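Local structure of carnitinyl-CoA dehydratase (Mycobacterium avium, 3R0O) at residues Gly23-Ile28 with Val60-Ile65; Cys135-Phe140 with Val193-Val198. The protein probably catalyses the reversible dehydration of carnitinyl-CoA, as a member of the enoyl-CoA hydratase/isomerase (crotonase) family, which acts on acyl-CoA thioesters. All coordinates share one frame; numbering follows the deposited sequence.

Contact 1 (Gly23-Ile28 with Val60-Ile65)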
loop_
_atom_site.group_PDB
_atom_site.type_symbol
_atom_site.label_atom_id
_atom_site.label_comp_id
_atom_site.label_asym_id
_atom_site.label_seq_id
_atom_site.Cartn_x
_atom_site.Cartn_y
_atom_site.Cartn_z
ATOM N N GLY A 23 -27.182 -21.230 4.728
ATOM C CA GLY A 23 -27.891 -19.940 4.752
ATOM C C GLY A 23 -27.655 -19.209 3.438
ATOM O O GLY A 23 -27.806 -19.793 2.371
ATOM N N ASN A 24 -27.257 -17.940 3.509
ATOM C CA ASN A 24 -26.958 -17.142 2.304
ATOM C C ASN A 24 -25.478 -17.306 1.835
ATOM O O ASN A 24 -24.938 -16.425 1.156
ATOM C CB ASN A 24 -27.308 -15.645 2.546
ATOM C CG ASN A 24 -28.857 -15.363 2.688
ATOM O OD1 ASN A 24 -29.296 -14.788 3.689
ATOM N ND2 ASN A 24 -29.651 -15.713 1.660
ATOM N N VAL A 25 -24.812 -18.398 2.236
ATOM C CA VAL A 25 -23.392 -18.620 1.887
ATOM C C VAL A 25 -23.199 -19.851 1.002
ATOM O O VAL A 25 -23.756 -20.929 1.267
ATOM C CB VAL A 25 -22.437 -18.727 3.139
ATOM C CG1 VAL A 25 -20.958 -18.854 2.709
ATOM C CG2 VAL A 25 -22.618 -17.545 4.097
ATOM N N ALA A 26 -22.420 -19.678 -0.061
ATOM C CA ALA A 26 -22.015 -20.788 -0.907
ATOM C C ALA A 26 -20.636 -21.211 -0.468
ATOM O O ALA A 26 -19.686 -20.408 -0.533
ATOM C CB ALA A 26 -22.003 -20.385 -2.372
ATOM N N LEU A 27 -20.543 -22.461 -0.009
ATOM C CA LEU A 27 -19.289 -23.072 0.405
ATOM C C LEU A 27 -18.758 -24.007 -0.692
ATOM O O LEU A 27 -19.406 -25.012 -1.063
ATOM C CB LEU A 27 -19.468 -23.849 1.739
ATOM C CG LEU A 27 -18.284 -24.672 2.285
ATOM C CD1 LEU A 27 -17.086 -23.802 2.737
ATOM C CD2 LEU A 27 -18.723 -25.589 3.440
ATOM N N ILE A 28 -17.579 -23.679 -1.195
ATOM C CA ILE A 28 -16.924 -24.472 -2.221
ATOM C C ILE A 28 -15.749 -25.165 -1.592
ATOM O O ILE A 28 -14.940 -24.511 -0.951
ATOM C CB ILE A 28 -16.374 -23.576 -3.355
ATOM C CG1 ILE A 28 -17.501 -22.709 -3.936
ATOM C CG2 ILE A 28 -15.640 -24.460 -4.393
ATOM C CD1 ILE A 28 -17.035 -21.545 -4.795
ATOM N N VAL A 60 -27.453 -15.727 -2.771
ATOM C CA VAL A 60 -26.108 -16.035 -2.258
ATOM C C VAL A 60 -25.457 -14.708 -1.944
ATOM O O VAL A 60 -25.282 -13.893 -2.852
ATOM C CB VAL A 60 -25.249 -16.843 -3.274
ATOM C CG1 VAL A 60 -23.771 -16.880 -2.837
ATOM C CG2 VAL A 60 -25.817 -18.249 -3.439
ATOM N N TRP A 61 -25.138 -14.465 -0.667
ATOM C CA TRP A 61 -24.586 -13.166 -0.274
ATOM C C TRP A 61 -23.094 -13.170 0.043
ATOM O O TRP A 61 -22.503 -12.112 0.239
ATOM C CB TRP A 61 -25.383 -12.538 0.883
ATOM C CG TRP A 61 -26.864 -12.279 0.581
ATOM C CD1 TRP A 61 -27.507 -12.423 -0.626
ATOM C CD2 TRP A 61 -27.846 -11.789 1.502
ATOM N NE1 TRP A 61 -28.845 -12.076 -0.491
ATOM C CE2 TRP A 61 -29.072 -11.683 0.801
ATOM C CE3 TRP A 61 -27.809 -11.434 2.854
ATOM C CZ2 TRP A 61 -30.253 -11.245 1.414
ATOM C CZ3 TRP A 61 -28.982 -10.989 3.465
ATOM C CH2 TRP A 61 -30.184 -10.897 2.744
ATOM N N ALA A 62 -22.492 -14.356 0.082
ATOM C CA ALA A 62 -21.054 -14.517 0.321
ATOM C C ALA A 62 -20.617 -15.902 -0.108
ATOM O O ALA A 62 -21.427 -16.814 -0.184
ATOM C CB ALA A 62 -20.693 -14.286 1.766
ATOM N N VAL A 63 -19.325 -16.031 -0.406
ATOM C CA VAL A 63 -18.728 -17.274 -0.854
ATOM C C VAL A 63 -17.532 -17.610 0.030
ATOM O O VAL A 63 -16.757 -16.715 0.430
ATOM C CB VAL A 63 -18.292 -17.190 -2.350
ATOM C CG1 VAL A 63 -17.472 -18.392 -2.779
ATOM C CG2 VAL A 63 -19.507 -17.023 -3.259
ATOM N N VAL A 64 -17.401 -18.899 0.354
ATOM C CA VAL A 64 -16.232 -19.422 1.036
ATOM C C VAL A 64 -15.638 -20.526 0.179
ATOM O O VAL A 64 -16.365 -21.398 -0.312
ATOM C CB VAL A 64 -16.593 -19.965 2.452
ATOM C CG1 VAL A 64 -15.373 -20.659 3.115
ATOM C CG2 VAL A 64 -17.162 -18.830 3.358
ATOM N N ILE A 65 -14.324 -20.466 -0.040
ATOM C CA ILE A 65 -13.610 -21.557 -0.705
ATOM C C ILE A 65 -12.597 -22.192 0.262
ATOM O O ILE A 65 -11.901 -21.485 0.992
ATOM C CB ILE A 65 -12.918 -21.070 -2.029
ATOM C CG1 ILE A 65 -12.383 -22.259 -2.839
ATOM C CG2 ILE A 65 -11.815 -20.047 -1.742
ATOM C CD1 ILE A 65 -12.161 -21.941 -4.363
#
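N24 lays its carboxamide flat on the indole of W61: the amide and ring planes are 12° apart, and CG of N24 sits 3.9 Å above the ring plane, over its centre. Both side chains have CG anti to the carbonyl carbon; the like torsions, on backbones running parallel, leave them side by side and pointing the same way. Rotation of the amide is fixed by N24 ND2, which bonds to the carbonyl of E59; the other end, OD1, lies over the six-membered ring. The backbone beside the stack is joined by W61 N to N24 O at 2.7 Å, while a second, weak bond reaches that oxygen from A62 N. Beyond it, A26 N to A62 O, V64 N to A26 O and I28 N to V64 O (2.7 Å, N-H...O angle 178°) define a parallel pairing. On one face V64 spreads its methyls, CG1 meeting L27 CD1 at 3.6 Å and CG2 meeting V25 CG1 at 3.9 Å; helix 198-210 covers V25 and V64, and strand 17-22 flanks L27. On the other, I28 CD1 touches V63 CG1 at 3.8 Å, and helix 41-56 covers them. The two parallel strands, linked through helix 41-56, belong to a beta-alpha-beta crossover unit of the crotonase fold.

Contact 2 (Cys135-Phe140 with Val193-Val198)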
loop_
_atom_site.group_PDB
_atom_site.type_symbol
_atom_site.label_atom_id
_atom_site.label_comp_id
_atom_site.label_asym_id
_atom_site.label_seq_id
_atom_site.Cartn_x
_atom_site.Cartn_y
_atom_site.Cartn_z
ATOM N N CYS A 135 -5.556 -21.599 9.273
ATOM C CA CYS A 135 -5.307 -22.379 10.464
ATOM C C CYS A 135 -3.846 -22.159 10.883
ATOM O O CYS A 135 -3.048 -21.645 10.089
ATOM C CB CYS A 135 -5.619 -23.859 10.203
ATOM S SG CYS A 135 -4.573 -24.600 8.922
ATOM N N GLU A 136 -3.523 -22.511 12.133
ATOM C CA GLU A 136 -2.201 -22.319 12.734
ATOM C C GLU A 136 -1.077 -22.827 11.860
ATOM O O GLU A 136 -0.062 -22.145 11.679
ATOM C CB GLU A 136 -2.129 -23.038 14.091
ATOM C CG GLU A 136 -2.826 -22.317 15.234
ATOM C CD GLU A 136 -2.100 -21.049 15.685
ATOM O OE1 GLU A 136 -0.874 -20.955 15.446
ATOM O OE2 GLU A 136 -2.737 -20.147 16.284
ATOM N N SER A 137 -1.262 -24.026 11.299
ATOM C CA SER A 137 -0.178 -24.653 10.547
ATOM C C SER A 137 -0.152 -24.290 9.045
ATOM O O SER A 137 0.665 -24.822 8.301
ATOM C CB SER A 137 -0.188 -26.170 10.770
ATOM O OG SER A 137 -1.217 -26.738 9.990
ATOM N N ALA A 138 -1.018 -23.373 8.606
ATOM C CA ALA A 138 -1.000 -22.926 7.198
ATOM C C ALA A 138 0.249 -22.071 6.916
ATOM O O ALA A 138 0.835 -21.470 7.810
ATOM C CB ALA A 138 -2.250 -22.156 6.857
ATOM N N SER A 139 0.665 -22.037 5.669
ATOM C CA SER A 139 1.738 -21.139 5.270
ATOM C C SER A 139 1.473 -20.709 3.846
ATOM O O SER A 139 0.748 -21.393 3.107
ATOM C CB SER A 139 3.089 -21.825 5.367
ATOM O OG SER A 139 3.102 -22.975 4.539
ATOM N N PHE A 140 2.056 -19.571 3.486
ATOM C CA PHE A 140 1.879 -18.960 2.191
ATOM C C PHE A 140 3.261 -18.752 1.570
ATOM O O PHE A 140 4.274 -18.669 2.269
ATOM C CB PHE A 140 1.117 -17.633 2.344
ATOM C CG PHE A 140 -0.225 -17.785 3.057
ATOM C CD1 PHE A 140 -1.399 -17.895 2.333
ATOM C CD2 PHE A 140 -0.291 -17.833 4.461
ATOM C CE1 PHE A 140 -2.633 -18.048 2.978
ATOM C CE2 PHE A 140 -1.500 -18.008 5.114
ATOM C CZ PHE A 140 -2.683 -18.109 4.374
ATOM N N VAL A 193 -6.713 -19.429 13.210
ATOM C CA VAL A 193 -7.567 -20.265 14.082
ATOM C C VAL A 193 -6.968 -21.677 14.196
ATOM O O VAL A 193 -6.083 -22.015 13.425
ATOM C CB VAL A 193 -9.033 -20.351 13.559
ATOM C CG1 VAL A 193 -9.697 -18.955 13.533
ATOM C CG2 VAL A 193 -9.115 -21.072 12.183
ATOM N N PRO A 194 -7.435 -22.502 15.159
ATOM C CA PRO A 194 -6.870 -23.859 15.274
ATOM C C PRO A 194 -7.089 -24.732 14.021
ATOM O O PRO A 194 -8.112 -24.611 13.338
ATOM C CB PRO A 194 -7.626 -24.457 16.470
ATOM C CG PRO A 194 -7.983 -23.251 17.341
ATOM C CD PRO A 194 -8.294 -22.153 16.316
ATOM N N ASP A 195 -6.126 -25.605 13.735
ATOM C CA ASP A 195 -6.268 -26.548 12.640
ATOM C C ASP A 195 -7.570 -27.306 12.816
ATOM O O ASP A 195 -7.946 -27.681 13.947
ATOM C CB ASP A 195 -5.101 -27.545 12.614
ATOM C CG ASP A 195 -3.763 -26.881 12.330
ATOM O OD1 ASP A 195 -3.708 -25.689 11.970
ATOM O OD2 ASP A 195 -2.738 -27.547 12.482
ATOM N N GLY A 196 -8.273 -27.509 11.706
ATOM C CA GLY A 196 -9.545 -28.205 11.757
ATOM C C GLY A 196 -10.753 -27.303 11.931
ATOM O O GLY A 196 -11.877 -27.788 11.827
ATOM N N THR A 197 -10.562 -26.007 12.185
ATOM C CA THR A 197 -11.727 -25.152 12.496
ATOM C C THR A 197 -11.966 -24.048 11.491
ATOM O O THR A 197 -12.847 -23.205 11.679
ATOM C CB THR A 197 -11.644 -24.484 13.889
ATOM O OG1 THR A 197 -10.633 -23.460 13.867
ATOM C CG2 THR A 197 -11.361 -25.529 15.016
ATOM N N VAL A 198 -11.189 -24.060 10.417
ATOM C CA VAL A 198 -11.172 -22.965 9.463
ATOM C C VAL A 198 -12.553 -22.709 8.778
ATOM O O VAL A 198 -12.953 -21.551 8.562
ATOM C CB VAL A 198 -9.966 -23.151 8.485
ATOM C CG1 VAL A 198 -10.360 -23.879 7.189
ATOM C CG2 VAL A 198 -9.296 -21.839 8.228
#
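C135 and V193 form a parallel bridge, CA to CA 4.8 Å, at the end of the crotonase-fold sheet where strand 131-135 meets the outermost strand of this chain, 191-193. Beyond this bridge the two segments leave the sheet in beta turns, type I from C135 to A138 and type II from P194 to T197. C135 CA lies 3.1 Å from V193 O in a CA-H...O contact. Its CB and SG both border D195 OD1, CB at 3.2 Å and SG at 3.4 Å, while the backbone N of C135 lies 3.9 Å from V198 CG2. E136 follows with its N on V193 O, a weak bond because the N-H...O angle is 127°; its side chain bends at chi2, with CG passing beside the same carbonyl. S137 is held by the carboxylate of D195: its N donates to OD1 with an N-H...O angle of 166°, on the syn lone pair. S137 OG, placed between the backbone N and the carbonyl carbon (chi1 77°), comes to 3.0 Å from D195 OD2, a bond left unsettled because its proton has another acceptor within reach. A138 then closes the first turn, its N bonded to C135 O. In the facing turn, the bond from T197 N to P194 O is joined by a second on the same acceptor, T197 OG1 to P194 O at 2.8 Å, in the carbonyl plane and on a lone pair.

Contact 1 and the C135-V193 bridge of contact 2 lie in one six-stranded sheet, ordered 17-22, 25-30, 62-67, 110-114, 131-135, 191-193. Strand 110-114 separates them: it bonds to V63 and I65 of contact 1 through I111, and to C135 of contact 2 through V114. Their centres lie 20 Å apart and their nearest atoms about 6 Å, with no touch. Helix 198-210 spans the gap: its first residue, V198, belongs to contact 2, whereas A202 and A206 pack on V64 and V25 of contact 1, and T210 reaches W61. Contact 1 is buried, with W61 also packing on W270 of the second subunit; contact 2 is partly buried, with E136, S137, P194 and D195 exposed, and no other chain of the assembly touches it.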